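Local coordinates for alginate lyase (Chitinophaga sp. MD30, PDB 6KCW), which probably breaks down alginate by the beta-elimination chemistry of polysaccharide lyases, working on an acidic uronate polymer, at residues Asn11-Thr15 against Gly16-Ser20; Val78-His81 against Ser82-Trp86; Glu100-Thr103 against Gly104-Gly108; Ser171-Gly174 against Ser175-Asp178. All coordinates share one frame; numbering follows the deposited sequence.

Overall arrangement
All four interactions are local turns or loops between neighbouring residues, not long-range pairings. Interaction 1 is a surface contact beside the calcium site. Interactions 2, 3 and 4 are partly buried. Interactions 1 and 2 both reach the nine-stranded sheet, with centres about 20 Å apart, and both rest on edge-to-face rings. Interaction 4 closes a hairpin of that same sheet with polar bonds alone. Interaction 3 belongs to the other sheet, between strands 94-99 and 113-122. It is also polar, and a phosphate ion sits against it. Interactions 3 and 4 have centres about 18 Å apart. Interactions 1 and 4 are farthest apart, about 41 Å between centres.

Interaction 1: residues Asn11-Thr15 against Gly16-Ser20; sequences NNYAT and GAYSS. With CA (calcium ion), chain C.
Between Y13 and Y18 the chain bends back on itself, and G16 in the bend has a phi of 134°, where a side chain would collide with O of T15. The bend brings the two tyrosine rings together edge to face. Their centroids are 5.2 Å apart and their planes stand at 74°. Y18 supplies the edge. Its CE1 comes over one face of Y13, toward the rim, and lies 3.7 Å from CZ of Y13. With CG of Y18 anti to the backbone N (chi1 -173°), the ring swings back to meet Y13. Both hydroxyls hydrogen-bond to OD2 of D26. Helix 20-27 thus ties the two hydroxyl ends to one carboxylate. I40 of strand 38-41 touches both rings from the sheet. At the start of the bend, OD1 of N11 binds the calcium ion at 2.2 Å. A water lies 2.1 Å from the same metal, and a second water at 2.7 Å. A T-shaped tyrosine pair bridges the bend, from the loop before strand 16-17 to the residue just after it, next to a calcium site that N11 shares with N9, G43 and, on strand 228-241, D233.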
ATOM      1  N   ASN A  11       0.533 -14.297  14.742  1.00 44.78           N
ATOM      2  CA  ASN A  11      -0.077 -14.912  15.916  1.00 44.82           C
ATOM      3  C   ASN A  11       0.914 -15.709  16.752  1.00 43.83           C
ATOM      4  O   ASN A  11       0.649 -15.968  17.931  1.00 41.36           O
ATOM      5  CB  ASN A  11      -1.232 -15.797  15.481  1.00 42.66           C
ATOM      6  CG  ASN A  11      -2.423 -14.994  15.073  1.00 46.26           C
ATOM      7  OD1 ASN A  11      -2.402 -13.770  15.177  1.00 42.30           O
ATOM      8  ND2 ASN A  11      -3.471 -15.662  14.596  1.00 45.00           N
ATOM      9  N   ASN A  12       2.031 -16.110  16.162  1.00 44.13           N
ATOM     10  CA  ASN A  12       3.138 -16.725  16.875  1.00 45.85           C
ATOM     11  C   ASN A  12       4.034 -15.703  17.560  1.00 46.58           C
ATOM     12  O   ASN A  12       5.042 -16.094  18.154  1.00 46.56           O
ATOM     13  CB  ASN A  12       3.973 -17.556  15.901  1.00 44.61           C
ATOM     14  CG  ASN A  12       4.521 -16.722  14.742  1.00 48.16           C
ATOM     15  OD1 ASN A  12       3.816 -15.885  14.155  1.00 44.83           O
ATOM     16  ND2 ASN A  12       5.786 -16.950  14.410  1.00 49.08           N
ATOM     17  N   TYR A  13       3.708 -14.416  17.492  1.00 43.34           N
ATOM     18  CA  TYR A  13       4.562 -13.388  18.064  1.00 45.27           C
ATOM     19  C   TYR A  13       4.046 -12.950  19.419  1.00 49.54           C
ATOM     20  O   TYR A  13       2.833 -12.912  19.660  1.00 52.69           O
ATOM     21  CB  TYR A  13       4.679 -12.161  17.154  1.00 46.03           C
ATOM     22  CG  TYR A  13       5.714 -12.365  16.101  1.00 46.81           C
ATOM     23  CD1 TYR A  13       7.066 -12.177  16.387  1.00 45.35           C
ATOM     24  CD2 TYR A  13       5.351 -12.789  14.829  1.00 43.40           C
ATOM     25  CE1 TYR A  13       8.029 -12.389  15.427  1.00 42.47           C
ATOM     26  CE2 TYR A  13       6.298 -13.014  13.865  1.00 44.89           C
ATOM     27  CZ  TYR A  13       7.638 -12.804  14.166  1.00 46.08           C
ATOM     28  OH  TYR A  13       8.577 -13.032  13.191  1.00 49.12           O
ATOM     29  N   ALA A  14       4.995 -12.637  20.295  1.00 49.91           N
ATOM     30  CA  ALA A  14       4.734 -11.932  21.532  1.00 47.24           C
ATOM     31  C   ALA A  14       4.325 -10.491  21.256  1.00 50.31           C
ATOM     32  O   ALA A  14       4.831  -9.839  20.328  1.00 50.04           O
ATOM     33  CB  ALA A  14       5.995 -11.925  22.397  1.00 49.19           C
ATOM     34  N   THR A  15       3.428  -9.975  22.094  1.00 44.25           N
ATOM     35  CA  THR A  15       3.319  -8.531  22.189  1.00 45.43           C
ATOM     36  C   THR A  15       4.699  -7.950  22.504  1.00 45.19           C
ATOM     37  O   THR A  15       5.446  -8.483  23.331  1.00 45.59           O
ATOM     38  CB  THR A  15       2.295  -8.125  23.251  1.00 41.71           C
ATOM     39  OG1 THR A  15       0.999  -8.552  22.850  1.00 40.68           O
ATOM     40  CG2 THR A  15       2.273  -6.616  23.423  1.00 43.48           C
ATOM     41  N   GLY A  16       5.064  -6.894  21.802  1.00 46.09           N
ATOM     42  CA  GLY A  16       6.392  -6.332  21.938  1.00 45.46           C
ATOM     43  C   GLY A  16       7.012  -6.044  20.584  1.00 47.51           C
ATOM     44  O   GLY A  16       6.521  -6.451  19.541  1.00 43.01           O
ATOM     45  N   ALA A  17       8.147  -5.339  20.650  1.00 48.03           N
ATOM     46  CA  ALA A  17       8.779  -4.791  19.459  1.00 43.28           C
ATOM     47  C   ALA A  17       9.031  -5.873  18.418  1.00 43.71           C
ATOM     48  O   ALA A  17       9.341  -7.026  18.734  1.00 42.64           O
ATOM     49  CB  ALA A  17      10.095  -4.092  19.826  1.00 39.36           C
ATOM     50  N   TYR A  18       8.885  -5.473  17.162  1.00 43.33           N
ATOM     51  CA  TYR A  18       9.085  -6.313  15.991  1.00 43.62           C
ATOM     52  C   TYR A  18      10.328  -5.778  15.289  1.00 49.50           C
ATOM     53  O   TYR A  18      10.349  -4.626  14.834  1.00 44.87           O
ATOM     54  CB  TYR A  18       7.840  -6.249  15.106  1.00 44.32           C
ATOM     55  CG  TYR A  18       7.772  -7.175  13.909  1.00 46.21           C
ATOM     56  CD1 TYR A  18       7.469  -8.521  14.060  1.00 40.61           C
ATOM     57  CD2 TYR A  18       7.927  -6.677  12.611  1.00 47.16           C
ATOM     58  CE1 TYR A  18       7.374  -9.362  12.956  1.00 45.05           C
ATOM     59  CE2 TYR A  18       7.837  -7.503  11.502  1.00 42.49           C
ATOM     60  CZ  TYR A  18       7.555  -8.846  11.679  1.00 47.00           C
ATOM     61  OH  TYR A  18       7.461  -9.674  10.575  1.00 46.26           O
ATOM     62  N   SER A  19      11.374  -6.593  15.241  1.00 49.88           N
ATOM     63  CA  SER A  19      12.670  -6.113  14.798  1.00 49.47           C
ATOM     64  C   SER A  19      12.773  -6.183  13.279  1.00 46.89           C
ATOM     65  O   SER A  19      11.894  -6.708  12.595  1.00 48.25           O
ATOM     66  CB  SER A  19      13.783  -6.932  15.443  1.00 45.46           C
ATOM     67  OG  SER A  19      13.877  -8.197  14.817  1.00 44.13           O
ATOM     68  N   SER A  20      13.875  -5.638  12.746  1.00 46.67           N
ATOM     69  CA  SER A  20      14.154  -5.813  11.326  1.00 47.45           C
ATOM     70  C   SER A  20      14.317  -7.287  10.987  1.00 43.72           C
ATOM     71  O   SER A  20      13.757  -7.767   9.994  1.00 43.47           O
ATOM     72  CB  SER A  20      15.406  -5.030  10.907  1.00 48.63           C
ATOM     73  OG  SER A  20      15.921  -4.235  11.958  1.00 51.00           O
TER
HETATM   74 CA    CA C 302      -2.927 -11.986  13.995  1.00 45.25          CA
HETATM   75  O   HOH W   1      -4.165 -12.406  15.675  1.00 30.00           O
HETATM   76  O   HOH W   2      -4.553 -13.642  12.673  1.00 35.68           O

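Interaction 2: residues Val78-His81 against Ser82-Trp86; sequences VRFH and SQFDW
F80 meets both F84 and W86. Its CB lies 4.0 Å from CB of F84. CG is 3.6 Å from CZ3 of W86, which sits over the F80 ring centre. CD2 points into the middle of the F84 face, 3.6 Å from CE2 of F84. CE2 of F80 lies 3.8 Å from CZ of F84. CD1 and CE1 stay under CZ3 of W86. At the tip, CZ of F80 is 4.1 Å from CZ3 of W86. The F80-F84 and F80-W86 pairs are T-shaped, planes at 67°, with F80 edge to F84 and face to W86. The three rings form an aromatic cluster at the end of strand 71-80, where a type I beta turn from H81 to F84 begins. W120 adds edge-to-face contacts to F80 and F84. N of F84 makes a weak hydrogen bond to O of H81. CG of H81 lies anti to the backbone N (chi1 -177°), which lets ND1 accept a hydrogen bond of 3.0 Å from N of Q83, 33° out of the imidazole plane. CB of S82 makes a CH-pi contact over one face of that ring. With an alanine in place of H81, that N-H would probably lose its acceptor, and S82 the face it rests on.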
ATOM      1  N   VAL A  78      -6.735  -4.193   8.163  1.00 36.14           N
ATOM      2  CA  VAL A  78      -6.150  -2.951   8.634  1.00 38.10           C
ATOM      3  C   VAL A  78      -7.166  -2.264   9.528  1.00 37.29           C
ATOM      4  O   VAL A  78      -8.374  -2.322   9.274  1.00 39.18           O
ATOM      5  CB  VAL A  78      -5.710  -2.052   7.461  1.00 38.71           C
ATOM      6  CG1 VAL A  78      -6.850  -1.850   6.481  1.00 34.34           C
ATOM      7  CG2 VAL A  78      -5.188  -0.728   7.990  1.00 40.47           C
ATOM      8  N   ARG A  79      -6.673  -1.667  10.611  1.00 38.06           N
ATOM      9  CA  ARG A  79      -7.492  -0.965  11.586  1.00 40.77           C
ATOM     10  C   ARG A  79      -6.739   0.279  12.025  1.00 42.17           C
ATOM     11  O   ARG A  79      -5.557   0.194  12.374  1.00 40.25           O
ATOM     12  CB  ARG A  79      -7.787  -1.858  12.796  1.00 42.95           C
ATOM     13  CG  ARG A  79      -9.042  -1.492  13.576  1.00 46.56           C
ATOM     14  CD  ARG A  79      -8.779  -1.532  15.075  1.00 51.00           C
ATOM     15  NE  ARG A  79      -7.903  -2.637  15.449  1.00 49.71           N
ATOM     16  CZ  ARG A  79      -7.064  -2.595  16.479  1.00 49.64           C
ATOM     17  NH1 ARG A  79      -6.982  -1.491  17.222  1.00 48.93           N
ATOM     18  NH2 ARG A  79      -6.293  -3.643  16.752  1.00 46.40           N
ATOM     19  N   PHE A  80      -7.404   1.430  11.988  1.00 41.36           N
ATOM     20  CA  PHE A  80      -6.814   2.635  12.548  1.00 44.11           C
ATOM     21  C   PHE A  80      -7.045   2.646  14.049  1.00 48.64           C
ATOM     22  O   PHE A  80      -8.086   2.194  14.536  1.00 49.11           O
ATOM     23  CB  PHE A  80      -7.407   3.890  11.911  1.00 41.55           C
ATOM     24  CG  PHE A  80      -6.989   4.093  10.495  1.00 40.93           C
ATOM     25  CD1 PHE A  80      -7.724   3.534   9.453  1.00 35.41           C
ATOM     26  CD2 PHE A  80      -5.859   4.848  10.195  1.00 39.95           C
ATOM     27  CE1 PHE A  80      -7.333   3.717   8.146  1.00 37.41           C
ATOM     28  CE2 PHE A  80      -5.458   5.034   8.892  1.00 36.75           C
ATOM     29  CZ  PHE A  80      -6.194   4.476   7.863  1.00 39.63           C
ATOM     30  N   HIS A  81      -6.056   3.148  14.779  1.00 44.96           N
ATOM     31  CA  HIS A  81      -6.123   3.199  16.223  1.00 45.77           C
ATOM     32  C   HIS A  81      -7.368   3.958  16.683  1.00 47.14           C
ATOM     33  O   HIS A  81      -8.018   4.680  15.925  1.00 46.25           O
ATOM     34  CB  HIS A  81      -4.862   3.856  16.774  1.00 45.78           C
ATOM     35  CG  HIS A  81      -4.800   3.893  18.267  1.00 48.66           C
ATOM     36  ND1 HIS A  81      -5.259   4.963  19.003  1.00 49.46           N
ATOM     37  CD2 HIS A  81      -4.328   2.993  19.162  1.00 47.78           C
ATOM     38  CE1 HIS A  81      -5.069   4.722  20.288  1.00 49.13           C
ATOM     39  NE2 HIS A  81      -4.508   3.533  20.411  1.00 45.84           N
ATOM     40  N   SER A  82      -7.679   3.791  17.969  1.00 49.73           N
ATOM     41  CA  SER A  82      -8.900   4.351  18.536  1.00 54.56           C
ATOM     42  C   SER A  82      -8.920   5.870  18.437  1.00 51.92           C
ATOM     43  O   SER A  82      -9.946   6.464  18.083  1.00 52.00           O
ATOM     44  CB  SER A  82      -9.035   3.908  19.995  1.00 56.67           C
ATOM     45  OG  SER A  82     -10.349   4.129  20.469  1.00 65.78           O
ATOM     46  N   GLN A  83      -7.806   6.518  18.762  1.00 49.56           N
ATOM     47  CA  GLN A  83      -7.674   7.966  18.651  1.00 51.18           C
ATOM     48  C   GLN A  83      -6.725   8.353  17.530  1.00 47.47           C
ATOM     49  O   GLN A  83      -5.928   9.277  17.673  1.00 51.98           O
ATOM     50  CB  GLN A  83      -7.182   8.585  19.955  1.00 56.64           C
ATOM     51  CG  GLN A  83      -8.229   8.705  21.021  1.00 55.69           C
ATOM     52  CD  GLN A  83      -8.028   7.672  22.078  1.00 62.00           C
ATOM     53  OE1 GLN A  83      -7.010   7.675  22.780  1.00 70.25           O
ATOM     54  NE2 GLN A  83      -8.981   6.753  22.196  1.00 67.50           N
ATOM     55  N   PHE A  84      -6.777   7.631  16.418  1.00 46.90           N
ATOM     56  CA  PHE A  84      -5.941   7.987  15.285  1.00 45.98           C
ATOM     57  C   PHE A  84      -6.268   9.406  14.832  1.00 45.64           C
ATOM     58  O   PHE A  84      -7.430   9.818  14.811  1.00 45.12           O
ATOM     59  CB  PHE A  84      -6.151   6.990  14.150  1.00 43.31           C
ATOM     60  CG  PHE A  84      -5.190   7.158  13.016  1.00 44.28           C
ATOM     61  CD1 PHE A  84      -3.971   6.508  13.030  1.00 41.94           C
ATOM     62  CD2 PHE A  84      -5.508   7.969  11.932  1.00 42.53           C
ATOM     63  CE1 PHE A  84      -3.080   6.658  11.990  1.00 41.39           C
ATOM     64  CE2 PHE A  84      -4.628   8.121  10.885  1.00 44.27           C
ATOM     65  CZ  PHE A  84      -3.406   7.466  10.911  1.00 44.48           C
ATOM     66  N   ASP A  85      -5.239  10.170  14.500  1.00 43.15           N
ATOM     67  CA  ASP A  85      -5.425  11.543  14.039  1.00 44.95           C
ATOM     68  C   ASP A  85      -5.403  11.514  12.519  1.00 44.87           C
ATOM     69  O   ASP A  85      -4.339  11.401  11.901  1.00 47.52           O
ATOM     70  CB  ASP A  85      -4.357  12.474  14.612  1.00 43.78           C
ATOM     71  CG  ASP A  85      -4.537  13.926  14.166  1.00 51.23           C
ATOM     72  OD1 ASP A  85      -5.630  14.281  13.652  1.00 54.55           O
ATOM     73  OD2 ASP A  85      -3.578  14.713  14.329  1.00 51.58           O
ATOM     74  N   TRP A  86      -6.589  11.623  11.918  1.00 46.45           N
ATOM     75  CA  TRP A  86      -6.707  11.527  10.466  1.00 45.79           C
ATOM     76  C   TRP A  86      -5.738  12.468   9.766  1.00 44.91           C
ATOM     77  O   TRP A  86      -5.025  12.068   8.841  1.00 43.32           O
ATOM     78  CB  TRP A  86      -8.133  11.849  10.030  1.00 44.20           C
ATOM     79  CG  TRP A  86      -9.193  10.888  10.458  1.00 45.39           C
ATOM     80  CD1 TRP A  86     -10.370  11.201  11.066  1.00 41.71           C
ATOM     81  CD2 TRP A  86      -9.208   9.468  10.260  1.00 44.01           C
ATOM     82  NE1 TRP A  86     -11.110  10.073  11.266  1.00 46.02           N
ATOM     83  CE2 TRP A  86     -10.421   8.991  10.783  1.00 46.64           C
ATOM     84  CE3 TRP A  86      -8.312   8.554   9.691  1.00 43.42           C
ATOM     85  CZ2 TRP A  86     -10.766   7.637  10.760  1.00 46.67           C
ATOM     86  CZ3 TRP A  86      -8.649   7.215   9.672  1.00 42.62           C
ATOM     87  CH2 TRP A  86      -9.867   6.766  10.204  1.00 45.68           C
TER

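Interaction 3: residues Glu100-Thr103 against Gly104-Gly108; sequences EGNT and GGDPG. With PO4 (phosphate ion), chain B.
Two hydrogen bonds tie D106 to the preceding arm, one from N102 and one to T103. The side-chain bond runs from ND2 of N102 to O of D106, 3.2 Å long. The acceptor lies in the amide plane of N102, but ND2 stands well above the carbonyl plane of D106. N102 turns its CG anti to its own carbonyl carbon (chi1 -70°), which brings the amide over the returning chain. The backbone bond runs from N of D106 to O of T103, 3.1 Å, and closes a type II' beta turn. G104 takes the positive phi of that turn, 71°, a backbone shape glycine adopts easily. ND2 of N102 also lies 3.0 Å from O of P107. In van der Waals contact, CB of N102 comes within 3.2 Å of O of D106. Without the amide, as with an alanine at N102, O of D106 would probably lose this donor and the two arms of the turn would be less firmly tied. The charged component is a phosphate ion, probably from the crystallisation liquor. N of G104 makes a weak hydrogen bond of 3.3 Å to its O1. K91, R117 and Y133 also hydrogen-bond to the ion. Two basic side chains, a tyrosine hydroxyl and a backbone N-H thus make a place beside the turn that can accept an anion.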
ATOM      1  N   GLU A 100       9.793   0.279 -12.815  1.00 41.91           N
ATOM      2  CA  GLU A 100      10.491   1.261 -11.985  1.00 44.63           C
ATOM      3  C   GLU A 100       9.685   1.658 -10.748  1.00 43.44           C
ATOM      4  O   GLU A 100      10.194   2.424  -9.923  1.00 45.61           O
ATOM      5  CB  GLU A 100      10.841   2.514 -12.825  1.00 41.77           C
ATOM      6  CG  GLU A 100      12.143   2.406 -13.654  1.00 39.60           C
ATOM      7  CD  GLU A 100      12.430   3.618 -14.576  1.00 45.21           C
ATOM      8  OE1 GLU A 100      13.160   3.411 -15.573  1.00 45.64           O
ATOM      9  OE2 GLU A 100      11.948   4.761 -14.330  1.00 43.61           O
ATOM     10  N   GLY A 101       8.447   1.172 -10.606  1.00 41.40           N
ATOM     11  CA  GLY A 101       7.613   1.464  -9.447  1.00 42.55           C
ATOM     12  C   GLY A 101       7.334   2.936  -9.196  1.00 43.58           C
ATOM     13  O   GLY A 101       7.584   3.440  -8.099  1.00 45.70           O
ATOM     14  N   ASN A 102       6.796   3.633 -10.194  1.00 42.98           N
ATOM     15  CA  ASN A 102       6.639   5.077 -10.095  1.00 39.21           C
ATOM     16  C   ASN A 102       5.773   5.480  -8.907  1.00 43.53           C
ATOM     17  O   ASN A 102       4.701   4.907  -8.667  1.00 38.73           O
ATOM     18  CB  ASN A 102       6.082   5.627 -11.402  1.00 37.56           C
ATOM     19  CG  ASN A 102       7.098   5.538 -12.511  1.00 43.11           C
ATOM     20  OD1 ASN A 102       7.509   4.435 -12.873  1.00 41.72           O
ATOM     21  ND2 ASN A 102       7.571   6.694 -13.009  1.00 43.74           N
ATOM     22  N   THR A 103       6.307   6.424  -8.133  1.00 44.97           N
ATOM     23  CA  THR A 103       5.690   7.063  -6.973  1.00 47.86           C
ATOM     24  C   THR A 103       6.258   8.478  -6.889  1.00 48.30           C
ATOM     25  O   THR A 103       7.016   8.915  -7.761  1.00 50.11           O
ATOM     26  CB  THR A 103       5.979   6.328  -5.650  1.00 42.79           C
ATOM     27  OG1 THR A 103       7.375   6.441  -5.345  1.00 49.06           O
ATOM     28  CG2 THR A 103       5.604   4.863  -5.696  1.00 37.80           C
ATOM     29  N   GLY A 104       5.943   9.180  -5.803  1.00 50.98           N
ATOM     30  CA  GLY A 104       6.512  10.511  -5.635  1.00 52.91           C
ATOM     31  C   GLY A 104       5.899  11.482  -6.625  1.00 52.60           C
ATOM     32  O   GLY A 104       4.721  11.399  -6.982  1.00 52.46           O
ATOM     33  N   GLY A 105       6.692  12.419  -7.087  1.00 51.97           N
ATOM     34  CA  GLY A 105       6.144  13.271  -8.118  1.00 52.12           C
ATOM     35  C   GLY A 105       6.455  12.724  -9.491  1.00 48.08           C
ATOM     36  O   GLY A 105       6.472  13.467 -10.468  1.00 43.89           O
ATOM     37  N   ASP A 106       6.708  11.419  -9.583  1.00 50.62           N
ATOM     38  CA  ASP A 106       7.218  10.833 -10.818  1.00 50.17           C
ATOM     39  C   ASP A 106       6.121  10.017 -11.489  1.00 47.66           C
ATOM     40  O   ASP A 106       5.960   8.827 -11.192  1.00 40.46           O
ATOM     41  CB  ASP A 106       8.445   9.966 -10.534  1.00 48.86           C
ATOM     42  CG  ASP A 106       9.318   9.780 -11.758  1.00 49.54           C
ATOM     43  OD1 ASP A 106       8.790   9.836 -12.904  1.00 44.53           O
ATOM     44  OD2 ASP A 106      10.542   9.592 -11.557  1.00 50.31           O
ATOM     45  N   PRO A 107       5.374  10.596 -12.428  1.00 44.31           N
ATOM     46  CA  PRO A 107       4.247   9.881 -13.026  1.00 39.27           C
ATOM     47  C   PRO A 107       4.711   8.759 -13.941  1.00 38.92           C
ATOM     48  O   PRO A 107       5.840   8.735 -14.441  1.00 38.20           O
ATOM     49  CB  PRO A 107       3.519  10.976 -13.813  1.00 39.28           C
ATOM     50  CG  PRO A 107       4.619  11.896 -14.225  1.00 38.14           C
ATOM     51  CD  PRO A 107       5.610  11.897 -13.081  1.00 43.22           C
ATOM     52  N   GLY A 108       3.806   7.804 -14.151  1.00 42.63           N
ATOM     53  CA  GLY A 108       4.056   6.694 -15.051  1.00 42.91           C
ATOM     54  C   GLY A 108       4.114   7.071 -16.523  1.00 38.88           C
ATOM     55  O   GLY A 108       4.153   6.184 -17.377  1.00 40.59           O
TER
HETATM   56  P   PO4 B 301       3.378  10.464  -3.727  1.00 52.18           P
HETATM   57  O1  PO4 B 301       4.041   9.259  -3.111  1.00 47.76           O
HETATM   58  O2  PO4 B 301       4.398  11.573  -3.868  1.00 51.56           O
HETATM   59  O3  PO4 B 301       2.291  11.007  -2.827  1.00 40.60           O
HETATM   60  O4  PO4 B 301       2.846  10.104  -5.123  1.00 54.74           O

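Interaction 4: residues Ser171-Gly174 against Ser175-Asp178; sequences SNTG and SNRD
T173 places its OG1 between the side chains of N176 and D178. It gives a hydrogen bond to OD2 of D178 at 2.7 Å and takes one from ND2 of N176 at 2.9 Å. The second bond is fairly straight, with an angle of 154° at the hydrogen, and OG1 lies close to the amide plane of N176. The threonine torsion puts OG1 between the backbone N and the carbonyl carbon (chi1 68°), on the side where both partners lie. The carboxylate of D178 has a second grip on the same residue: its OD1 accepts N of T173 at 2.8 Å. Both oxygens are met on their syn sides and near the carboxylate plane, so the pair of bonds fixes the rotation of the group. D178 reaches this far because its own CG is folded in over the backbone, with chi1 of 54°. O of T173 takes N of N176 at 2.9 Å, in the carbonyl plane. ND2 of N176 adds a weak hydrogen bond to that oxygen. N172 joins more loosely, with a weak hydrogen bond from its ND2 to O of N176 at 3.1 Å. Its OD1 is held by N of T198. R204 bonds to O of N172, which ties the turn to a neighbouring loop. G174 has a positive phi, and its N bonds to D201. This is a type II' beta turn from T173 to N176, braced by side chains, in the hairpin that joins antiparallel strands 162-170 and 179-185.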
ATOM      1  N   SER A 171      -0.270  -7.150 -15.090  1.00 38.67           N
ATOM      2  CA  SER A 171       0.520  -6.412 -16.066  1.00 36.89           C
ATOM      3  C   SER A 171      -0.250  -6.208 -17.368  1.00 39.17           C
ATOM      4  O   SER A 171      -1.084  -7.032 -17.764  1.00 36.62           O
ATOM      5  CB  SER A 171       1.816  -7.157 -16.367  1.00 35.01           C
ATOM      6  OG  SER A 171       2.446  -7.540 -15.171  1.00 41.03           O
ATOM      7  N   ASN A 172       0.050  -5.098 -18.045  1.00 39.36           N
ATOM      8  CA  ASN A 172      -0.394  -4.920 -19.416  1.00 37.24           C
ATOM      9  C   ASN A 172       0.703  -5.454 -20.331  1.00 37.92           C
ATOM     10  O   ASN A 172       1.746  -5.921 -19.869  1.00 36.44           O
ATOM     11  CB  ASN A 172      -0.759  -3.460 -19.688  1.00 36.72           C
ATOM     12  CG  ASN A 172       0.469  -2.553 -19.873  1.00 40.13           C
ATOM     13  OD1 ASN A 172       1.095  -2.112 -18.899  1.00 38.48           O
ATOM     14  ND2 ASN A 172       0.798  -2.255 -21.126  1.00 34.75           N
ATOM     15  N   THR A 173       0.448  -5.447 -21.637  1.00 36.53           N
ATOM     16  CA  THR A 173       1.441  -5.821 -22.635  1.00 38.05           C
ATOM     17  C   THR A 173       1.607  -4.676 -23.625  1.00 38.07           C
ATOM     18  O   THR A 173       0.619  -4.059 -24.034  1.00 40.81           O
ATOM     19  CB  THR A 173       1.031  -7.075 -23.413  1.00 40.87           C
ATOM     20  OG1 THR A 173      -0.108  -6.765 -24.221  1.00 44.93           O
ATOM     21  CG2 THR A 173       0.668  -8.198 -22.496  1.00 40.16           C
ATOM     22  N   GLY A 174       2.852  -4.401 -24.015  1.00 36.98           N
ATOM     23  CA  GLY A 174       3.114  -3.377 -25.019  1.00 36.92           C
ATOM     24  C   GLY A 174       2.441  -2.059 -24.693  1.00 37.12           C
ATOM     25  O   GLY A 174       2.500  -1.564 -23.562  1.00 36.17           O
ATOM     26  N   SER A 175       1.793  -1.459 -25.691  1.00 38.65           N
ATOM     27  CA  SER A 175       1.029  -0.238 -25.475  1.00 39.68           C
ATOM     28  C   SER A 175      -0.456  -0.508 -25.266  1.00 39.71           C
ATOM     29  O   SER A 175      -1.255   0.432 -25.307  1.00 38.77           O
ATOM     30  CB  SER A 175       1.238   0.739 -26.639  1.00 41.69           C
ATOM     31  OG  SER A 175       2.495   1.405 -26.526  1.00 33.65           O
ATOM     32  N   ASN A 176      -0.832  -1.767 -25.013  1.00 39.45           N
ATOM     33  CA  ASN A 176      -2.223  -2.164 -24.832  1.00 39.23           C
ATOM     34  C   ASN A 176      -2.717  -1.815 -23.432  1.00 39.30           C
ATOM     35  O   ASN A 176      -1.946  -1.736 -22.461  1.00 34.40           O
ATOM     36  CB  ASN A 176      -2.412  -3.668 -25.053  1.00 35.61           C
ATOM     37  CG  ASN A 176      -1.936  -4.127 -26.417  1.00 38.57           C
ATOM     38  OD1 ASN A 176      -2.450  -3.685 -27.450  1.00 44.96           O
ATOM     39  ND2 ASN A 176      -0.952  -5.026 -26.431  1.00 35.92           N
ATOM     40  N   ARG A 177      -4.027  -1.614 -23.343  1.00 34.70           N
ATOM     41  CA  ARG A 177      -4.719  -1.392 -22.074  1.00 38.46           C
ATOM     42  C   ARG A 177      -5.324  -2.693 -21.567  1.00 38.70           C
ATOM     43  O   ARG A 177      -6.520  -2.789 -21.321  1.00 39.70           O
ATOM     44  CB  ARG A 177      -5.789  -0.316 -22.238  1.00 38.52           C
ATOM     45  CG  ARG A 177      -6.281   0.330 -20.944  1.00 38.30           C
ATOM     46  CD  ARG A 177      -7.719   0.819 -21.097  1.00 39.14           C
ATOM     47  NE  ARG A 177      -8.262   1.344 -19.843  1.00 47.97           N
ATOM     48  CZ  ARG A 177      -9.510   1.129 -19.425  1.00 48.45           C
ATOM     49  NH1 ARG A 177     -10.338   0.390 -20.155  1.00 47.92           N
ATOM     50  NH2 ARG A 177      -9.929   1.639 -18.273  1.00 44.06           N
ATOM     51  N   ASP A 178      -4.494  -3.722 -21.428  1.00 38.72           N
ATOM     52  CA  ASP A 178      -4.959  -5.040 -21.027  1.00 36.71           C
ATOM     53  C   ASP A 178      -4.504  -5.420 -19.622  1.00 39.94           C
ATOM     54  O   ASP A 178      -4.695  -6.567 -19.208  1.00 44.89           O
ATOM     55  CB  ASP A 178      -4.520  -6.090 -22.058  1.00 36.85           C
ATOM     56  CG  ASP A 178      -3.025  -6.076 -22.329  1.00 40.24           C
ATOM     57  OD1 ASP A 178      -2.331  -5.118 -21.908  1.00 38.07           O
ATOM     58  OD2 ASP A 178      -2.547  -7.029 -22.989  1.00 40.26           O
TER